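PDB 4C0R: putative amino acid binding protein from Streptococcus mutans, which probably delivers glutathione, in its reduced or disulfide form, to the ABC importer TcyBC for uptake into the cell. Local coordinates for residues A[103-115]-A[148-161]. Residues are numbered along the deposited sequence; the frame is centred on the assembly and turned at random. Where two conformers were deposited one is given.
Sequences SYNDIAGHSTQVV and QIRNVSDGKYDFKI. With CD (cadmium ion), chain F; CD (cadmium ion), chain M; GDS (oxidized glutathione disulfide), chain C.
The ring of F159 is clamped between I107 and T112. CG2 of I107 lies over the middle of one face, 3.8 Å from the ring centroid, and CB of T112 covers the opposite face, displaced toward the rim, while CB of H110 meets the edge. F159 reaches this slot because its CG sits between the backbone N and the carbonyl carbon (chi1 69°). L93 and V95 of strand 81-96 and V136 also border the ring, tying it into the core of this lobe of the family 3 solute-binding fold. A second aromatic packs farther along strand 111-114: the extended side chain of Q113 lies flat on Y157, its amide plane only 7° from the ring plane and its CG 3.4 Å from the ring centroid. N151 ND2 donates a nearly straight bond (169°) to Q113 OE1 at 2.9 Å, and water 4 gives the same oxygen a second bond, so the stacked amide is held against rotation.

Toward the metal-bearing edge, D158 and S111 bond twice: S111 N donates to D158 OD2 from above the carboxylate plane, and D158 N returns a bond to S111 O. Both carboxylate oxygens of D158 also chelate a cadmium ion, whereas H110 NE2 binds another, shared with D100. At the pocket end, K160 NZ gives hydrogen bonds to Q113 O (3.0 Å) and Q148 OE1. K160 NZ also donates to OE6 of the oxidized glutathione disulfide at 2.7 Å. Q148 NE2 donates to that same OE6, and water 6 links V115 N to the neighbouring OE5. The Q113 carbonyl thus acts as a second-shell partner that positions the K160 ammonium. Q148 does two jobs, holding K160 through OE1 and the ligand carboxylate through NE2. The charge of K160 probably helps neutralise this carboxylate.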
ATOM      1  N   SER A 103     -13.864   6.591  17.236  1.00 18.56           N
ATOM      2  CA  SER A 103     -14.478   5.694  16.274  1.00 18.60           C
ATOM      3  C   SER A 103     -14.593   6.418  14.952  1.00 18.17           C
ATOM      4  O   SER A 103     -14.541   7.637  14.887  1.00 15.28           O
ATOM      5  CB  SER A 103     -15.872   5.260  16.721  1.00 23.42           C
ATOM      6  OG  SER A 103     -16.787   6.292  16.500  1.00 28.11           O
ATOM      7  N   TYR A 104     -14.761   5.649  13.882  1.00 14.98           N
ATOM      8  CA  TYR A 104     -14.774   6.209  12.545  1.00 15.84           C
ATOM      9  C   TYR A 104     -15.651   7.448  12.435  1.00 15.44           C
ATOM     10  O   TYR A 104     -15.240   8.440  11.861  1.00 14.76           O
ATOM     11  CB  TYR A 104     -15.226   5.144  11.527  1.00 18.06           C
ATOM     12  CG  TYR A 104     -15.115   5.532  10.057  1.00 16.57           C
ATOM     13  CD1 TYR A 104     -13.938   6.027   9.526  1.00 16.59           C
ATOM     14  CD2 TYR A 104     -16.172   5.324   9.176  1.00 18.31           C
ATOM     15  CE1 TYR A 104     -13.843   6.349   8.197  1.00 15.82           C
ATOM     16  CE2 TYR A 104     -16.079   5.633   7.832  1.00 22.45           C
ATOM     17  CZ  TYR A 104     -14.913   6.139   7.339  1.00 18.66           C
ATOM     18  OH  TYR A 104     -14.803   6.441   5.997  1.00 19.15           O
ATOM     19  N   ASN A 105     -16.878   7.381  12.932  1.00 17.05           N
ATOM     20  CA  ASN A 105     -17.795   8.494  12.678  1.00 16.45           C
ATOM     21  C   ASN A 105     -17.390   9.793  13.356  1.00 14.05           C
ATOM     22  O   ASN A 105     -17.836  10.860  12.975  1.00 14.45           O
ATOM     23  CB  ASN A 105     -19.213   8.142  13.076  1.00 19.85           C
ATOM     24  CG  ASN A 105     -19.948   7.317  12.012  1.00 23.31           C
ATOM     25  OD1 ASN A 105     -19.382   6.846  10.992  1.00 22.43           O
ATOM     26  ND2 ASN A 105     -21.219   7.098  12.278  1.00 25.87           N
ATOM     27  N   ASP A 106     -16.513   9.699  14.339  1.00 15.29           N
ATOM     28  CA  ASP A 106     -16.041  10.859  15.067  1.00 13.28           C
ATOM     29  C   ASP A 106     -15.148  11.750  14.188  1.00 14.61           C
ATOM     30  O   ASP A 106     -14.818  12.846  14.605  1.00 14.98           O
ATOM     31  CB  ASP A 106     -15.219  10.426  16.283  1.00 12.90           C
ATOM     32  CG  ASP A 106     -16.039   9.708  17.355  1.00 16.57           C
ATOM     33  OD1 ASP A 106     -17.271   9.943  17.433  1.00 21.75           O
ATOM     34  OD2 ASP A 106     -15.461   8.943  18.132  1.00 18.23           O
ATOM     35  N   ILE A 107     -14.752  11.289  12.987  1.00 12.87           N
ATOM     36  CA  ILE A 107     -13.925  12.108  12.121  1.00 13.92           C
ATOM     37  C   ILE A 107     -14.740  13.249  11.557  1.00 14.65           C
ATOM     38  O   ILE A 107     -14.190  14.220  11.010  1.00 12.53           O
ATOM     39  CB  ILE A 107     -13.292  11.311  10.936  1.00 13.59           C
ATOM     40  CG1 ILE A 107     -14.365  10.765   9.997  1.00 12.01           C
ATOM     41  CG2 ILE A 107     -12.381  10.223  11.509  1.00 13.65           C
ATOM     42  CD1 ILE A 107     -13.826   9.945   8.814  1.00 12.96           C
ATOM     43  N   ALA A 108     -16.060  13.139  11.670  1.00 13.96           N
ATOM     44  CA  ALA A 108     -16.927  14.173  11.072  1.00 15.67           C
ATOM     45  C   ALA A 108     -16.513  15.551  11.613  1.00 12.92           C
ATOM     46  O   ALA A 108     -16.322  15.729  12.823  1.00 14.74           O
ATOM     47  CB  ALA A 108     -18.398  13.887  11.381  1.00 14.57           C
ATOM     48  N   GLY A 109     -16.374  16.504  10.701  1.00 15.79           N
ATOM     49  CA  GLY A 109     -15.997  17.857  11.043  1.00 15.13           C
ATOM     50  C   GLY A 109     -14.509  18.141  11.227  1.00 16.92           C
ATOM     51  O   GLY A 109     -14.086  19.281  11.431  1.00 21.20           O
ATOM     52  N   HIS A 110     -13.687  17.086  11.160  1.00 12.55           N
ATOM     53  CA  HIS A 110     -12.265  17.205  11.377  1.00 13.79           C
ATOM     54  C   HIS A 110     -11.478  17.261  10.035  1.00 14.39           C
ATOM     55  O   HIS A 110     -12.032  17.023   8.958  1.00 18.62           O
ATOM     56  CB  HIS A 110     -11.814  16.033  12.223  1.00 13.96           C
ATOM     57  CG  HIS A 110     -12.223  16.110  13.668  1.00 13.56           C
ATOM     58  ND1 HIS A 110     -13.317  15.429  14.164  1.00 17.92           N
ATOM     59  CD2 HIS A 110     -11.620  16.685  14.745  1.00 15.27           C
ATOM     60  CE1 HIS A 110     -13.396  15.611  15.473  1.00 15.20           C
ATOM     61  NE2 HIS A 110     -12.372  16.356  15.853  1.00 11.86           N
ATOM     62  N   SER A 111     -10.209  17.596  10.139  1.00 14.86           N
ATOM     63  CA  SER A 111      -9.394  17.814   8.953  0.57 15.41           C
ATOM     64  C   SER A 111      -8.360  16.703   8.819  1.00 15.26           C
ATOM     65  O   SER A 111      -7.834  16.218   9.804  1.00 15.02           O
ATOM     66  CB  SER A 111      -8.720  19.186   9.031  0.57 18.51           C
ATOM     67  OG  SER A 111      -8.165  19.583   7.778  0.57 24.17           O
ATOM     68  N   THR A 112      -8.102  16.332   7.558  1.00 13.35           N
ATOM     69  CA  THR A 112      -7.145  15.295   7.235  1.00 11.30           C
ATOM     70  C   THR A 112      -6.479  15.643   5.916  1.00 10.79           C
ATOM     71  O   THR A 112      -6.976  16.446   5.143  1.00 14.12           O
ATOM     72  CB  THR A 112      -7.838  13.921   7.127  1.00 12.12           C
ATOM     73  OG1 THR A 112      -6.814  12.937   7.035  1.00 11.37           O
ATOM     74  CG2 THR A 112      -8.663  13.793   5.923  1.00 11.82           C
ATOM     75  N   GLN A 113      -5.354  15.002   5.676  1.00 11.71           N
ATOM     76  CA  GLN A 113      -4.645  15.074   4.422  1.00 12.69           C
ATOM     77  C   GLN A 113      -4.873  13.780   3.655  1.00 13.00           C
ATOM     78  O   GLN A 113      -4.981  12.687   4.263  1.00 10.56           O
ATOM     79  CB  GLN A 113      -3.168  15.274   4.642  1.00 10.60           C
ATOM     80  CG  GLN A 113      -2.835  16.741   5.121  1.00 13.52           C
ATOM     81  CD  GLN A 113      -1.336  16.969   5.241  1.00 11.77           C
ATOM     82  OE1 GLN A 113      -0.660  16.361   6.044  1.00 12.25           O
ATOM     83  NE2 GLN A 113      -0.816  17.845   4.410  1.00 16.79           N
ATOM     84  N   VAL A 114      -4.994  13.925   2.348  1.00 12.31           N
ATOM     85  CA  VAL A 114      -5.159  12.779   1.427  1.00 12.79           C
ATOM     86  C   VAL A 114      -4.341  12.994   0.173  1.00 12.78           C
ATOM     87  O   VAL A 114      -3.961  14.136  -0.156  1.00 11.53           O
ATOM     88  CB  VAL A 114      -6.604  12.532   1.048  1.00 12.66           C
ATOM     89  CG1 VAL A 114      -7.387  12.073   2.297  1.00 10.27           C
ATOM     90  CG2 VAL A 114      -7.253  13.791   0.466  1.00 15.51           C
ATOM     91  N   VAL A 115      -4.056  11.889  -0.508  1.00 10.58           N
ATOM     92  CA  VAL A 115      -3.337  11.903  -1.781  1.00 11.69           C
ATOM     93  C   VAL A 115      -4.210  11.323  -2.879  1.00 11.51           C
ATOM     94  O   VAL A 115      -4.702  10.217  -2.767  1.00 11.27           O
ATOM     95  CB  VAL A 115      -2.041  11.133  -1.690  1.00  9.32           C
ATOM     96  CG1 VAL A 115      -1.338  11.107  -3.070  1.00 11.98           C
ATOM     97  CG2 VAL A 115      -1.120  11.736  -0.665  1.00 11.61           C
ATOM     98  N   GLN A 148       2.714  13.242   6.570  1.00 13.25           N
ATOM     99  CA  GLN A 148       1.342  13.472   6.958  1.00 10.91           C
ATOM    100  C   GLN A 148       1.122  12.979   8.379  1.00 12.30           C
ATOM    101  O   GLN A 148       0.427  13.662   9.182  1.00 12.15           O
ATOM    102  CB  GLN A 148       0.369  12.797   6.015  1.00  9.06           C
ATOM    103  CG  GLN A 148       0.460  13.231   4.521  1.00 12.61           C
ATOM    104  CD  GLN A 148      -0.488  12.396   3.691  1.00 10.02           C
ATOM    105  OE1 GLN A 148      -1.644  12.353   3.975  1.00 10.52           O
ATOM    106  NE2 GLN A 148       0.025  11.719   2.684  1.00 11.46           N
ATOM    107  N   ILE A 149       1.716  11.840   8.726  1.00 13.20           N
ATOM    108  CA  ILE A 149       1.592  11.316  10.076  1.00 12.90           C
ATOM    109  C   ILE A 149       2.243  12.255  11.098  1.00 13.08           C
ATOM    110  O   ILE A 149       1.649  12.604  12.129  1.00 12.71           O
ATOM    111  CB  ILE A 149       2.092   9.869  10.175  1.00 12.94           C
ATOM    112  CG1 ILE A 149       1.152   8.979   9.380  1.00 12.51           C
ATOM    113  CG2 ILE A 149       2.223   9.417  11.630  1.00 13.26           C
ATOM    114  CD1 ILE A 149       1.575   7.539   9.311  1.00 11.74           C
ATOM    115  N   ARG A 150       3.440  12.734  10.789  0.57 15.09           N
ATOM    116  CA  ARG A 150       4.067  13.750  11.631  0.57 15.09           C
ATOM    117  C   ARG A 150       3.198  15.013  11.765  0.57 15.09           C
ATOM    118  O   ARG A 150       3.143  15.607  12.826  0.57 15.09           O
ATOM    119  CB  ARG A 150       5.439  14.103  11.080  0.57 15.09           C
ATOM    120  CG  ARG A 150       6.279  14.936  11.999  0.57 15.09           C
ATOM    121  CD  ARG A 150       7.652  15.146  11.392  0.57 15.09           C
ATOM    122  NE  ARG A 150       8.387  13.899  11.311  0.57 15.09           N
ATOM    123  CZ  ARG A 150       9.137  13.459  12.308  0.57 15.09           C
ATOM    124  NH1 ARG A 150       9.242  14.162  13.429  0.57 15.09           N
ATOM    125  NH2 ARG A 150       9.783  12.322  12.176  0.57 15.09           N
ATOM    126  N   ASN A 151       2.523  15.437  10.702  1.00 13.27           N
ATOM    127  CA  ASN A 151       1.635  16.614  10.763  1.00 13.30           C
ATOM    128  C   ASN A 151       0.479  16.405  11.753  1.00 16.32           C
ATOM    129  O   ASN A 151      -0.003  17.352  12.383  1.00 16.55           O
ATOM    130  CB  ASN A 151       1.003  16.916   9.424  1.00 13.34           C
ATOM    131  CG  ASN A 151       1.920  17.702   8.506  1.00 15.52           C
ATOM    132  OD1 ASN A 151       2.938  18.268   8.935  1.00 18.72           O
ATOM    133  ND2 ASN A 151       1.561  17.746   7.237  1.00 12.57           N
ATOM    134  N   VAL A 152       0.019  15.171  11.888  1.00 11.66           N
ATOM    135  CA  VAL A 152      -1.027  14.905  12.892  1.00 12.55           C
ATOM    136  C   VAL A 152      -0.387  15.037  14.293  1.00 14.99           C
ATOM    137  O   VAL A 152      -0.969  15.683  15.189  1.00 17.61           O
ATOM    138  CB  VAL A 152      -1.670  13.486  12.687  1.00 11.43           C
ATOM    139  CG1 VAL A 152      -2.654  13.124  13.835  1.00 14.77           C
ATOM    140  CG2 VAL A 152      -2.398  13.423  11.374  1.00 10.54           C
ATOM    141  N   SER A 153       0.789  14.463  14.482  1.00 14.18           N
ATOM    142  CA  SER A 153       1.510  14.558  15.755  1.00 15.49           C
ATOM    143  C   SER A 153       1.673  16.033  16.129  1.00 21.19           C
ATOM    144  O   SER A 153       1.520  16.415  17.294  1.00 24.23           O
ATOM    145  CB  SER A 153       2.871  13.878  15.630  1.00 17.27           C
ATOM    146  OG  SER A 153       3.556  13.827  16.854  1.00 21.13           O
ATOM    147  N   ASP A 154       1.965  16.875  15.147  1.00 17.24           N
ATOM    148  CA  ASP A 154       2.233  18.305  15.401  1.00 18.53           C
ATOM    149  C   ASP A 154       0.986  19.149  15.513  1.00 23.22           C
ATOM    150  O   ASP A 154       1.072  20.363  15.724  1.00 26.66           O
ATOM    151  CB  ASP A 154       3.090  18.886  14.265  1.00 18.43           C
ATOM    152  CG  ASP A 154       4.489  18.359  14.264  1.00 22.58           C
ATOM    153  OD1 ASP A 154       4.973  17.887  15.311  1.00 29.77           O
ATOM    154  OD2 ASP A 154       5.134  18.398  13.191  1.00 25.72           O
ATOM    155  N   GLY A 155      -0.182  18.542  15.295  1.00 18.63           N
ATOM    156  CA  GLY A 155      -1.432  19.259  15.333  1.00 19.85           C
ATOM    157  C   GLY A 155      -1.864  20.034  14.123  1.00 22.79           C
ATOM    158  O   GLY A 155      -2.810  20.799  14.174  1.00 21.57           O
ATOM    159  N   LYS A 156      -1.207  19.839  12.986  1.00 14.95           N
ATOM    160  CA  LYS A 156      -1.581  20.565  11.816  1.00 17.37           C
ATOM    161  C   LYS A 156      -2.847  20.059  11.174  1.00 16.52           C
ATOM    162  O   LYS A 156      -3.554  20.782  10.454  1.00 17.86           O
ATOM    163  CB  LYS A 156      -0.455  20.492  10.768  1.00 19.69           C
ATOM    164  CG  LYS A 156       0.787  21.197  11.207  1.00 19.69           C
ATOM    165  CD  LYS A 156       1.722  21.344  10.022  1.00 19.69           C
ATOM    166  N   TYR A 157      -3.061  18.763  11.359  1.00 17.28           N
ATOM    167  CA  TYR A 157      -4.269  18.095  10.891  1.00 15.30           C
ATOM    168  C   TYR A 157      -4.707  17.174  12.001  1.00 14.10           C
ATOM    169  O   TYR A 157      -3.935  16.867  12.887  1.00 15.04           O
ATOM    170  CB  TYR A 157      -3.981  17.320   9.588  1.00 14.70           C
ATOM    171  CG  TYR A 157      -3.658  18.258   8.481  1.00 17.08           C
ATOM    172  CD1 TYR A 157      -4.674  18.874   7.757  1.00 15.44           C
ATOM    173  CD2 TYR A 157      -2.340  18.572   8.205  1.00 14.63           C
ATOM    174  CE1 TYR A 157      -4.376  19.791   6.759  1.00 19.36           C
ATOM    175  CE2 TYR A 157      -2.040  19.507   7.216  1.00 15.03           C
ATOM    176  CZ  TYR A 157      -3.053  20.088   6.510  1.00 17.31           C
ATOM    177  OH  TYR A 157      -2.740  21.011   5.534  1.00 22.91           O
ATOM    178  N   ASP A 158      -5.968  16.751  11.986  1.00 14.15           N
ATOM    179  CA  ASP A 158      -6.537  16.097  13.140  1.00 11.22           C
ATOM    180  C   ASP A 158      -6.406  14.569  13.184  1.00 12.82           C
ATOM    181  O   ASP A 158      -6.398  13.978  14.251  1.00 11.72           O
ATOM    182  CB  ASP A 158      -8.027  16.423  13.210  1.00 14.13           C
ATOM    183  CG  ASP A 158      -8.321  17.941  13.316  1.00 17.00           C
ATOM    184  OD1 ASP A 158      -7.512  18.669  13.920  1.00 17.72           O
ATOM    185  OD2 ASP A 158      -9.389  18.333  12.788  1.00 15.13           O
ATOM    186  N   PHE A 159      -6.351  13.932  12.023  1.00 10.57           N
ATOM    187  CA  PHE A 159      -6.266  12.487  11.956  1.00  7.77           C
ATOM    188  C   PHE A 159      -5.696  12.091  10.607  1.00  9.24           C
ATOM    189  O   PHE A 159      -5.710  12.928   9.676  1.00  9.76           O
ATOM    190  CB  PHE A 159      -7.645  11.807  12.128  1.00 10.21           C
ATOM    191  CG  PHE A 159      -8.604  12.015  10.988  1.00  9.89           C
ATOM    192  CD1 PHE A 159      -9.460  13.090  10.975  1.00 10.62           C
ATOM    193  CD2 PHE A 159      -8.673  11.122   9.926  1.00  8.63           C
ATOM    194  CE1 PHE A 159     -10.342  13.266   9.972  1.00 10.17           C
ATOM    195  CE2 PHE A 159      -9.557  11.270   8.917  1.00  8.72           C
ATOM    196  CZ  PHE A 159     -10.417  12.375   8.929  1.00 11.17           C
ATOM    197  N   LYS A 160      -5.258  10.827  10.491  1.00 10.99           N
ATOM    198  CA  LYS A 160      -4.892  10.254   9.180  1.00  8.82           C
ATOM    199  C   LYS A 160      -5.341   8.789   9.160  1.00  8.93           C
ATOM    200  O   LYS A 160      -5.022   8.030  10.058  1.00  9.28           O
ATOM    201  CB  LYS A 160      -3.380  10.335   8.941  1.00  9.96           C
ATOM    202  CG  LYS A 160      -2.875   9.653   7.663  1.00  8.83           C
ATOM    203  CD  LYS A 160      -3.430  10.298   6.406  1.00  9.17           C
ATOM    204  CE  LYS A 160      -2.882   9.616   5.164  1.00 10.34           C
ATOM    205  NZ  LYS A 160      -3.468  10.161   3.924  1.00  8.62           N
ATOM    206  N   ILE A 161      -6.068   8.422   8.117  1.00  6.98           N
ATOM    207  CA  ILE A 161      -6.462   7.040   7.876  1.00  8.74           C
ATOM    208  C   ILE A 161      -5.472   6.371   6.906  1.00  9.15           C
ATOM    209  O   ILE A 161      -5.153   6.909   5.849  1.00  8.83           O
ATOM    210  CB  ILE A 161      -7.874   6.902   7.307  1.00  9.73           C
ATOM    211  CG1 ILE A 161      -8.888   7.514   8.274  1.00 10.58           C
ATOM    212  CG2 ILE A 161      -8.206   5.442   7.013  1.00  9.56           C
ATOM    213  CD1 ILE A 161     -10.275   7.614   7.685  1.00 14.48           C
TER
HETATM  214 CD    CD F1242     -11.566  16.900  17.769  0.80 15.21          CD
HETATM  215 CD    CD M1249      -9.193  20.400  13.915  0.67 51.21          CD
HETATM  216  CD1 GDS C 500       2.259  11.559  -4.015  1.00 22.26           C
HETATM  217  N2  GDS C 500       2.440  11.474  -2.559  1.00 25.51           N
HETATM  218  CA2 GDS C 500       3.434  10.560  -2.127  1.00 24.92           C
HETATM  219  C2  GDS C 500       4.853  11.002  -2.075  1.00 20.30           C
HETATM  220  O2  GDS C 500       5.783  10.170  -2.128  1.00 21.41           O
HETATM  221  CB2 GDS C 500       3.171   9.155  -1.742  1.00 19.86           C
HETATM  222  SG2 GDS C 500       1.438   8.752  -1.677  1.00 15.74           S
HETATM  223  N3  GDS C 500       5.106  12.424  -1.964  1.00 19.10           N
HETATM  224  CA3 GDS C 500       6.482  12.917  -2.001  1.00 19.40           C
HETATM  225  C3  GDS C 500       6.608  13.518  -3.399  1.00 20.60           C
HETATM  226  OE3 GDS C 500       7.287  14.573  -3.598  1.00 26.99           O
HETATM  227  OE4 GDS C 500       6.036  13.001  -4.403  1.00 20.30           O
HETATM  228  N4  GDS C 500      -0.099   6.708   0.319  1.00  8.07           N
HETATM  229  CA4 GDS C 500      -0.217   7.644   1.412  1.00 11.90           C
HETATM  230  C4  GDS C 500      -1.567   8.272   1.413  1.00  9.93           C
HETATM  231  OE5 GDS C 500      -2.555   7.719   0.839  1.00  9.83           O
HETATM  232  OE6 GDS C 500      -1.694   9.346   2.064  1.00 10.82           O
HETATM  233  C5  GDS C 500       1.160   6.068   0.103  1.00  9.18           C
HETATM  234  O5  GDS C 500       2.100   6.288   0.865  1.00  9.95           O
HETATM  235  CA5 GDS C 500       1.208   5.248  -1.107  1.00  9.91           C
HETATM  236  N5  GDS C 500       0.070   4.513  -1.479  1.00  8.97           N
HETATM  237  CB5 GDS C 500       2.044   5.829  -2.199  1.00 11.40           C
HETATM  238  SG5 GDS C 500       1.142   7.206  -2.960  1.00 11.80           S
HETATM  239  CA6 GDS C 500      -3.914   2.115  -0.650  1.00  7.83           C
HETATM  240  C6  GDS C 500      -4.265   2.090  -2.129  1.00  8.79           C
HETATM  241  OE7 GDS C 500      -4.680   3.153  -2.667  1.00  8.21           O
HETATM  242  OE8 GDS C 500      -4.133   1.043  -2.806  1.00  8.94           O
HETATM  243  N6  GDS C 500      -3.691   0.719  -0.227  1.00  7.79           N
HETATM  244  CB6 GDS C 500      -2.731   2.975  -0.390  1.00  8.40           C
HETATM  245  CG6 GDS C 500      -1.644   2.691  -1.452  1.00  9.54           C
HETATM  246  CD6 GDS C 500      -0.358   3.301  -0.936  1.00  7.63           C
HETATM  247  O6  GDS C 500       0.380   2.800  -0.075  1.00  7.04           O
HETATM  248  O   HOH W   1      -7.321  10.298   6.301  1.00  8.69           O
HETATM  249  O   HOH W   2       1.998  19.349   4.288  1.00 11.25           O
HETATM  250  O   HOH W   3      -3.807  13.618   7.731  1.00 11.84           O
HETATM  251  O   HOH W   4      -1.672  15.214   8.239  1.00 12.14           O
HETATM  252  O   HOH W   5      -2.461  19.679   2.400  1.00 23.95           O
HETATM  253  O   HOH W   6      -4.712   9.457   0.959  1.00  9.00           O
HETATM  254  O   HOH W   7     -12.658  18.744  18.714  1.00 11.47           O
HETATM  255  O   HOH W   8      -7.291  21.055  12.288  1.00 30.44           O
HETATM  256  O   HOH W   9     -11.219  20.468  13.699  1.00 34.98           O